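Local coordinates for protein diaminopropionate ammonia-lyase (Escherichia coli, PDB 4D9N) that breaks down both the L- and D-isomers of 2,3-diaminopropionate to pyruvate and ammonia by alpha,beta-elimination, using pyridoxal 5'-phosphate as cofactor, at residues A[228-233]-A[287-292]; A[265-270]-A[309-314]. All coordinates share one frame; numbering follows the deposited sequence.

Overall arrangement
Two buried contacts on one mixed sheet show how an active-site loop can be tied to the scaffold behind it. Interaction 1 lies at the cofactor: 228-233 runs off a central strand to the pyridoxal phosphate, and 287-292 crosses it beside the bound D-serine, with Gly288 about 4 Å from the side chain of Asp120, the inferred proton acceptor for the L-isomer. Interaction 2, centred 10 Å away, lays the helix of 265-270 on strand 309-312 of that sheet; its Ile266 side chain is about 11 Å from the ligand. The two meet through the disulfide, Cys291 SG to Cys265 SG at 2.0 Å, and through Ile266 CD1, 3.6 Å from Ala231 CB. The segments alternate along the chain.

Interaction 1: residues A[228-233]-A[287-292]; sequences LLQAGV and AGLACG. With DSN (D-serine), chain C.
Leu289 lays one methyl, CD2, against the backbone where strand 226-230 gives way to a loop: it comes to 3.5 Å from Gly232 N, with Ala231 C beside it. Its CG stands anti to the carbonyl carbon (chi1 -67°), which points the branch toward the other segment, and CD2 also meets Gln230 CB at 4.0 Å. Gln230 meets it mainly with the root of its side chain; the chain bends at chi2, and its NE2 turns off to the carbonyls of Ile374 and Ser339. Further along, Cys291 lies alongside Gly232, with both CB and SG 3.3 Å from Gly232 O. Val233 extends this patch, its CG1 reaching the sulfur at 4.3 Å. Between these side chains Gly232 faces the loop with backbone alone; a CB there would point into it and come tight on Gly288 O, Ala290 O and Leu289 CA.

The contact is thus held by van der Waals packing, while several backbone groups face the ligands. Ala290 O lies nearby, 3.3 Å from OG of the D-serine. Gly232 N donates to a phosphate oxygen of the pyridoxal-modified lysine at position 77, and Val233 N makes a weak bond to another. This glycine-containing loop is consistent with the phosphate-binding loop of fold-type II pyridoxal phosphate enzymes, the tryptophan synthase beta family. The chemistry suggests that close packing and the disulfide to Cys265 help to hold 287-292 against it.

Interaction 2: residues A[265-270]-A[309-314]; sequences CIYRSG and FISCQD
The Tyr267 ring takes Ser311 CB over one face, 3.6 Å from the ring centroid and 10° off the normal, a CH-pi contact. At its edge, near the ring plane, lies Phe309 O, 3.3 Å from Tyr267 CE1. The Phe309 ring has Ile266 O over one face, while Gly270 CA approaches it obliquely, 3.7 Å from CE1. The side chains of Ile266 and Phe309 cross at about a right angle, Ile266 CG2 meeting Phe309 CE2 at 3.8 Å.

Tyr267 reaches the strand because its CG is anti to the backbone N (chi1 -178°), which swings the ring out from the helix so that CD1 packs on Phe309 CB at 3.6 Å. An alanine at this position is likely to leave Ser311 CB without its aromatic cover and open a gap beside Phe309 CB. Gly270 is equally telling, since a CB on it would clash with Phe309 CE1. Within the helix, Ser269 OG and Ser269 N grip Cys265 O from opposite faces of its plane, the hydroxyl at 2.9 Å.

The helix passes over strand 309-312 with 7.7 Å between the axes and their directions 128° apart, covering the sheet near one margin. Parallel strands 254-260 and 308-312 are joined here by a beta-alpha-beta crossover, its first helix packed back on the second strand; Tyr267 extends to Asp9 and Ala11 of flanking strand 8-12, Ile266 to Ile257 of strand 254-260. Glu259 accepts hydrogen bonds from the amides of Ile266 and Tyr267, and helix 296-305 adds Leu302 against Ile266.

Interaction 1: residues A[228-233]-A[287-292]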
ATOM      1  N   LEU A 228      -3.545 -13.932  17.489  1.00 40.52           N
ATOM      2  CA  LEU A 228      -4.831 -13.727  16.833  1.00 39.92           C
ATOM      3  C   LEU A 228      -5.007 -14.754  15.722  1.00 38.56           C
ATOM      4  O   LEU A 228      -4.098 -14.977  14.918  1.00 37.92           O
ATOM      5  CB  LEU A 228      -4.963 -12.302  16.287  1.00 39.79           C
ATOM      6  CG  LEU A 228      -5.443 -11.234  17.276  1.00 41.25           C
ATOM      7  CD1 LEU A 228      -4.290 -10.663  18.087  1.00 42.17           C
ATOM      8  CD2 LEU A 228      -6.168 -10.114  16.549  1.00 41.14           C
ATOM      9  N   LEU A 229      -6.176 -15.387  15.696  1.00 38.18           N
ATOM     10  CA  LEU A 229      -6.467 -16.429  14.721  1.00 36.95           C
ATOM     11  C   LEU A 229      -7.843 -16.212  14.104  1.00 36.91           C
ATOM     12  O   LEU A 229      -8.863 -16.298  14.798  1.00 37.67           O
ATOM     13  CB  LEU A 229      -6.395 -17.812  15.382  1.00 36.85           C
ATOM     14  CG  LEU A 229      -5.087 -18.249  16.050  1.00 37.01           C
ATOM     15  CD1 LEU A 229      -5.321 -19.463  16.936  1.00 37.50           C
ATOM     16  CD2 LEU A 229      -4.005 -18.537  15.020  1.00 36.07           C
ATOM     17  N   GLN A 230      -7.871 -15.913  12.806  1.00 36.14           N
ATOM     18  CA  GLN A 230      -9.137 -15.789  12.082  1.00 36.32           C
ATOM     19  C   GLN A 230      -9.786 -17.162  11.939  1.00 36.35           C
ATOM     20  O   GLN A 230      -9.109 -18.139  11.608  1.00 35.88           O
ATOM     21  CB  GLN A 230      -8.959 -15.110  10.714  1.00 35.35           C
ATOM     22  CG  GLN A 230      -7.910 -15.717   9.786  1.00 34.28           C
ATOM     23  CD  GLN A 230      -6.521 -15.157  10.022  1.00 34.25           C
ATOM     24  OE1 GLN A 230      -5.885 -15.442  11.040  1.00 34.59           O
ATOM     25  NE2 GLN A 230      -6.040 -14.356   9.077  1.00 33.87           N
ATOM     26  N   ALA A 231     -11.089 -17.237  12.200  1.00 37.42           N
ATOM     27  CA  ALA A 231     -11.784 -18.523  12.191  1.00 37.84           C
ATOM     28  C   ALA A 231     -13.069 -18.539  11.366  1.00 38.29           C
ATOM     29  O   ALA A 231     -13.988 -17.755  11.605  1.00 39.25           O
ATOM     30  CB  ALA A 231     -12.051 -18.989  13.614  1.00 38.80           C
ATOM     31  N   GLY A 232     -13.108 -19.439  10.386  1.00 37.93           N
ATOM     32  CA  GLY A 232     -14.313 -19.712   9.607  1.00 38.43           C
ATOM     33  C   GLY A 232     -15.134 -20.755  10.333  1.00 39.42           C
ATOM     34  O   GLY A 232     -16.057 -20.412  11.072  1.00 40.90           O
ATOM     35  N   VAL A 233     -14.795 -22.028  10.130  1.00 38.88           N
ATOM     36  CA  VAL A 233     -15.397 -23.122  10.909  1.00 39.78           C
ATOM     37  C   VAL A 233     -14.591 -23.414  12.176  1.00 39.70           C
ATOM     38  O   VAL A 233     -15.126 -23.954  13.146  1.00 40.97           O
ATOM     39  CB  VAL A 233     -15.592 -24.428  10.092  1.00 39.60           C
ATOM     40  CG1 VAL A 233     -16.585 -24.218   8.954  1.00 39.99           C
ATOM     41  CG2 VAL A 233     -14.263 -24.976   9.576  1.00 38.32           C
ATOM     42  N   ALA A 287     -14.617 -14.205   1.603  1.00 52.94           N
ATOM     43  CA  ALA A 287     -14.228 -15.528   1.113  1.00 52.27           C
ATOM     44  C   ALA A 287     -13.173 -16.185   1.999  1.00 49.33           C
ATOM     45  O   ALA A 287     -12.061 -15.670   2.144  1.00 47.42           O
ATOM     46  CB  ALA A 287     -13.742 -15.440  -0.327  1.00 53.14           C
ATOM     47  N   GLY A 288     -13.538 -17.317   2.595  1.00 48.81           N
ATOM     48  CA  GLY A 288     -12.634 -18.066   3.458  1.00 46.38           C
ATOM     49  C   GLY A 288     -13.127 -18.215   4.884  1.00 45.53           C
ATOM     50  O   GLY A 288     -12.810 -19.200   5.553  1.00 44.80           O
ATOM     51  N   LEU A 289     -13.901 -17.240   5.353  1.00 46.05           N
ATOM     52  CA  LEU A 289     -14.363 -17.231   6.743  1.00 45.60           C
ATOM     53  C   LEU A 289     -15.856 -17.518   6.900  1.00 48.00           C
ATOM     54  O   LEU A 289     -16.436 -17.266   7.961  1.00 48.30           O
ATOM     55  CB  LEU A 289     -13.976 -15.922   7.442  1.00 44.36           C
ATOM     56  CG  LEU A 289     -12.488 -15.649   7.689  1.00 42.06           C
ATOM     57  CD1 LEU A 289     -12.312 -14.294   8.360  1.00 41.71           C
ATOM     58  CD2 LEU A 289     -11.829 -16.747   8.517  1.00 40.79           C
ATOM     59  N   ALA A 290     -16.468 -18.054   5.847  1.00 50.24           N
ATOM     60  CA  ALA A 290     -17.846 -18.532   5.910  1.00 53.08           C
ATOM     61  C   ALA A 290     -17.923 -19.741   6.839  1.00 52.94           C
ATOM     62  O   ALA A 290     -16.980 -20.536   6.909  1.00 51.66           O
ATOM     63  CB  ALA A 290     -18.357 -18.886   4.522  1.00 55.50           C
ATOM     64  N   CYS A 291     -19.037 -19.871   7.554  1.00 54.62           N
ATOM     65  CA  CYS A 291     -19.185 -20.928   8.547  1.00 54.72           C
ATOM     66  C   CYS A 291     -20.445 -21.779   8.340  1.00 58.23           C
ATOM     67  O   CYS A 291     -20.386 -22.847   7.724  1.00 59.52           O
ATOM     68  CB  CYS A 291     -19.142 -20.346   9.966  1.00 53.02           C
ATOM     69  SG  CYS A 291     -19.152 -21.603  11.264  1.00 52.43           S
ATOM     70  N   GLY A 292     -21.576 -21.300   8.852  1.00 60.11           N
ATOM     71  CA  GLY A 292     -22.808 -22.081   8.859  1.00 63.41           C
ATOM     72  C   GLY A 292     -22.966 -22.807  10.182  1.00 63.24           C
ATOM     73  O   GLY A 292     -23.979 -22.648  10.866  1.00 65.40           O
TER
HETATM   74  N   DSN C 401     -12.715 -23.065   4.552  1.00 36.17           N
HETATM   75  CA  DSN C 401     -13.336 -22.204   3.506  1.00 36.77           C
HETATM   76  C   DSN C 401     -12.747 -22.532   2.151  1.00 35.88           C
HETATM   77  O   DSN C 401     -13.356 -23.178   1.299  1.00 34.37           O
HETATM   78  OXT DSN C 401     -11.613 -22.156   1.851  1.00 36.07           O
HETATM   79  CB  DSN C 401     -14.852 -22.409   3.563  1.00 37.54           C
HETATM   80  OG  DSN C 401     -15.486 -21.207   4.022  1.00 37.74           O

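Interaction 2: residues A[265-270]-A[309-314]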
ATOM      1  N   CYS A 265     -19.953 -17.665  13.917  1.00 52.22           N
ATOM      2  CA  CYS A 265     -20.493 -18.900  14.501  1.00 53.06           C
ATOM      3  C   CYS A 265     -19.809 -19.325  15.804  1.00 51.74           C
ATOM      4  O   CYS A 265     -20.478 -19.741  16.754  1.00 52.96           O
ATOM      5  CB  CYS A 265     -20.454 -20.046  13.485  1.00 53.33           C
ATOM      6  SG  CYS A 265     -18.798 -20.574  12.977  1.00 50.32           S
ATOM      7  N   ILE A 266     -18.481 -19.222  15.836  1.00 49.55           N
ATOM      8  CA  ILE A 266     -17.689 -19.577  17.017  1.00 48.70           C
ATOM      9  C   ILE A 266     -17.912 -18.583  18.161  1.00 49.76           C
ATOM     10  O   ILE A 266     -18.005 -18.984  19.327  1.00 50.50           O
ATOM     11  CB  ILE A 266     -16.188 -19.721  16.666  1.00 46.42           C
ATOM     12  CG1 ILE A 266     -15.975 -20.980  15.821  1.00 46.15           C
ATOM     13  CG2 ILE A 266     -15.324 -19.782  17.921  1.00 45.79           C
ATOM     14  CD1 ILE A 266     -14.726 -20.960  14.971  1.00 44.33           C
ATOM     15  N   TYR A 267     -18.017 -17.297  17.817  1.00 50.13           N
ATOM     16  CA  TYR A 267     -18.331 -16.246  18.786  1.00 51.45           C
ATOM     17  C   TYR A 267     -19.660 -16.530  19.488  1.00 54.09           C
ATOM     18  O   TYR A 267     -19.733 -16.512  20.718  1.00 54.94           O
ATOM     19  CB  TYR A 267     -18.363 -14.866  18.109  1.00 51.61           C
ATOM     20  CG  TYR A 267     -18.638 -13.711  19.059  1.00 52.89           C
ATOM     21  CD1 TYR A 267     -17.593 -13.041  19.696  1.00 52.05           C
ATOM     22  CD2 TYR A 267     -19.946 -13.288  19.320  1.00 55.32           C
ATOM     23  CE1 TYR A 267     -17.841 -11.989  20.567  1.00 53.66           C
ATOM     24  CE2 TYR A 267     -20.202 -12.239  20.190  1.00 56.66           C
ATOM     25  CZ  TYR A 267     -19.147 -11.593  20.808  1.00 55.94           C
ATOM     26  OH  TYR A 267     -19.396 -10.552  21.669  1.00 58.01           O
ATOM     27  N   ARG A 268     -20.697 -16.799  18.695  1.00 55.77           N
ATOM     28  CA  ARG A 268     -22.034 -17.085  19.217  1.00 58.77           C
ATOM     29  C   ARG A 268     -22.059 -18.376  20.034  1.00 59.48           C
ATOM     30  O   ARG A 268     -22.806 -18.485  21.010  1.00 61.76           O
ATOM     31  CB  ARG A 268     -23.057 -17.149  18.081  1.00 60.41           C
ATOM     32  CG  ARG A 268     -23.311 -15.816  17.396  1.00 61.19           C
ATOM     33  CD  ARG A 268     -24.296 -15.955  16.247  1.00 63.25           C
ATOM     34  NE  ARG A 268     -24.274 -14.783  15.371  1.00 63.66           N
ATOM     35  CZ  ARG A 268     -25.132 -14.562  14.376  1.00 65.91           C
ATOM     36  NH1 ARG A 268     -26.100 -15.431  14.113  1.00 68.03           N
ATOM     37  NH2 ARG A 268     -25.022 -13.464  13.639  1.00 66.29           N
ATOM     38  N   SER A 269     -21.237 -19.344  19.632  1.00 57.98           N
ATOM     39  CA  SER A 269     -21.104 -20.605  20.358  1.00 58.38           C
ATOM     40  C   SER A 269     -20.403 -20.415  21.702  1.00 58.08           C
ATOM     41  O   SER A 269     -20.736 -21.088  22.678  1.00 59.65           O
ATOM     42  CB  SER A 269     -20.366 -21.644  19.511  1.00 56.64           C
ATOM     43  OG  SER A 269     -21.158 -22.059  18.411  1.00 57.53           O
ATOM     44  N   GLY A 270     -19.438 -19.499  21.744  1.00 56.95           N
ATOM     45  CA  GLY A 270     -18.721 -19.172  22.978  1.00 57.33           C
ATOM     46  C   GLY A 270     -19.574 -18.422  23.986  1.00 60.13           C
ATOM     47  O   GLY A 270     -19.257 -18.392  25.179  1.00 60.90           O
ATOM     48  N   PHE A 309     -13.110 -14.279  22.251  1.00 45.85           N
ATOM     49  CA  PHE A 309     -13.702 -14.323  20.914  1.00 45.59           C
ATOM     50  C   PHE A 309     -14.066 -12.912  20.456  1.00 45.80           C
ATOM     51  O   PHE A 309     -14.604 -12.122  21.236  1.00 46.95           O
ATOM     52  CB  PHE A 309     -14.966 -15.190  20.890  1.00 46.46           C
ATOM     53  CG  PHE A 309     -14.786 -16.565  21.474  1.00 46.76           C
ATOM     54  CD1 PHE A 309     -15.360 -16.889  22.701  1.00 47.64           C
ATOM     55  CD2 PHE A 309     -14.065 -17.543  20.795  1.00 46.27           C
ATOM     56  CE1 PHE A 309     -15.208 -18.156  23.244  1.00 48.07           C
ATOM     57  CE2 PHE A 309     -13.909 -18.813  21.335  1.00 46.63           C
ATOM     58  CZ  PHE A 309     -14.482 -19.119  22.561  1.00 47.48           C
ATOM     59  N   ILE A 310     -13.773 -12.604  19.193  1.00 44.97           N
ATOM     60  CA  ILE A 310     -14.110 -11.301  18.619  1.00 44.88           C
ATOM     61  C   ILE A 310     -15.071 -11.418  17.437  1.00 45.12           C
ATOM     62  O   ILE A 310     -14.849 -12.202  16.509  1.00 44.57           O
ATOM     63  CB  ILE A 310     -12.851 -10.492  18.219  1.00 44.10           C
ATOM     64  CG1 ILE A 310     -12.116  -9.999  19.470  1.00 44.31           C
ATOM     65  CG2 ILE A 310     -13.219  -9.311  17.321  1.00 44.09           C
ATOM     66  CD1 ILE A 310     -10.872  -9.182  19.183  1.00 43.60           C
ATOM     67  N   SER A 311     -16.145 -10.634  17.494  1.00 46.09           N
ATOM     68  CA  SER A 311     -17.077 -10.491  16.385  1.00 46.64           C
ATOM     69  C   SER A 311     -16.975  -9.064  15.844  1.00 46.89           C
ATOM     70  O   SER A 311     -17.349  -8.105  16.526  1.00 47.73           O
ATOM     71  CB  SER A 311     -18.502 -10.800  16.846  1.00 47.92           C
ATOM     72  OG  SER A 311     -19.418 -10.704  15.773  1.00 48.57           O
ATOM     73  N   CYS A 312     -16.456  -8.925  14.625  1.00 46.14           N
ATOM     74  CA  CYS A 312     -16.135  -7.602  14.089  1.00 46.18           C
ATOM     75  C   CYS A 312     -16.794  -7.246  12.751  1.00 46.51           C
ATOM     76  O   CYS A 312     -17.253  -8.120  12.007  1.00 46.32           O
ATOM     77  CB  CYS A 312     -14.613  -7.404  14.010  1.00 45.28           C
ATOM     78  SG  CYS A 312     -13.749  -8.465  12.828  1.00 43.93           S
ATOM     79  N   GLN A 313     -16.822  -5.942  12.476  1.00 46.84           N
ATOM     80  CA  GLN A 313     -17.355  -5.363  11.244  1.00 47.12           C
ATOM     81  C   GLN A 313     -16.565  -5.835  10.021  1.00 45.90           C
ATOM     82  O   GLN A 313     -15.367  -6.102  10.117  1.00 44.56           O
ATOM     83  CB  GLN A 313     -17.288  -3.839  11.349  1.00 47.80           C
ATOM     84  CG  GLN A 313     -18.299  -3.079  10.506  1.00 49.07           C
ATOM     85  CD  GLN A 313     -18.395  -1.614  10.898  1.00 49.99           C
ATOM     86  OE1 GLN A 313     -18.289  -1.262  12.076  1.00 50.24           O
ATOM     87  NE2 GLN A 313     -18.603  -0.750   9.911  1.00 50.45           N
ATOM     88  N   ASP A 314     -17.245  -5.928   8.876  1.00 46.38           N
ATOM     89  CA  ASP A 314     -16.632  -6.397   7.623  1.00 45.40           C
ATOM     90  C   ASP A 314     -15.376  -5.609   7.259  1.00 43.80           C
ATOM     91  O   ASP A 314     -14.359  -6.190   6.879  1.00 42.85           O
ATOM     92  CB  ASP A 314     -17.623  -6.312   6.449  1.00 47.15           C
ATOM     93  CG  ASP A 314     -18.964  -6.973   6.746  1.00 49.19           C
ATOM     94  OD1 ASP A 314     -19.385  -7.829   5.936  1.00 49.77           O
ATOM     95  OD2 ASP A 314     -19.602  -6.637   7.774  1.00 50.14           O
TER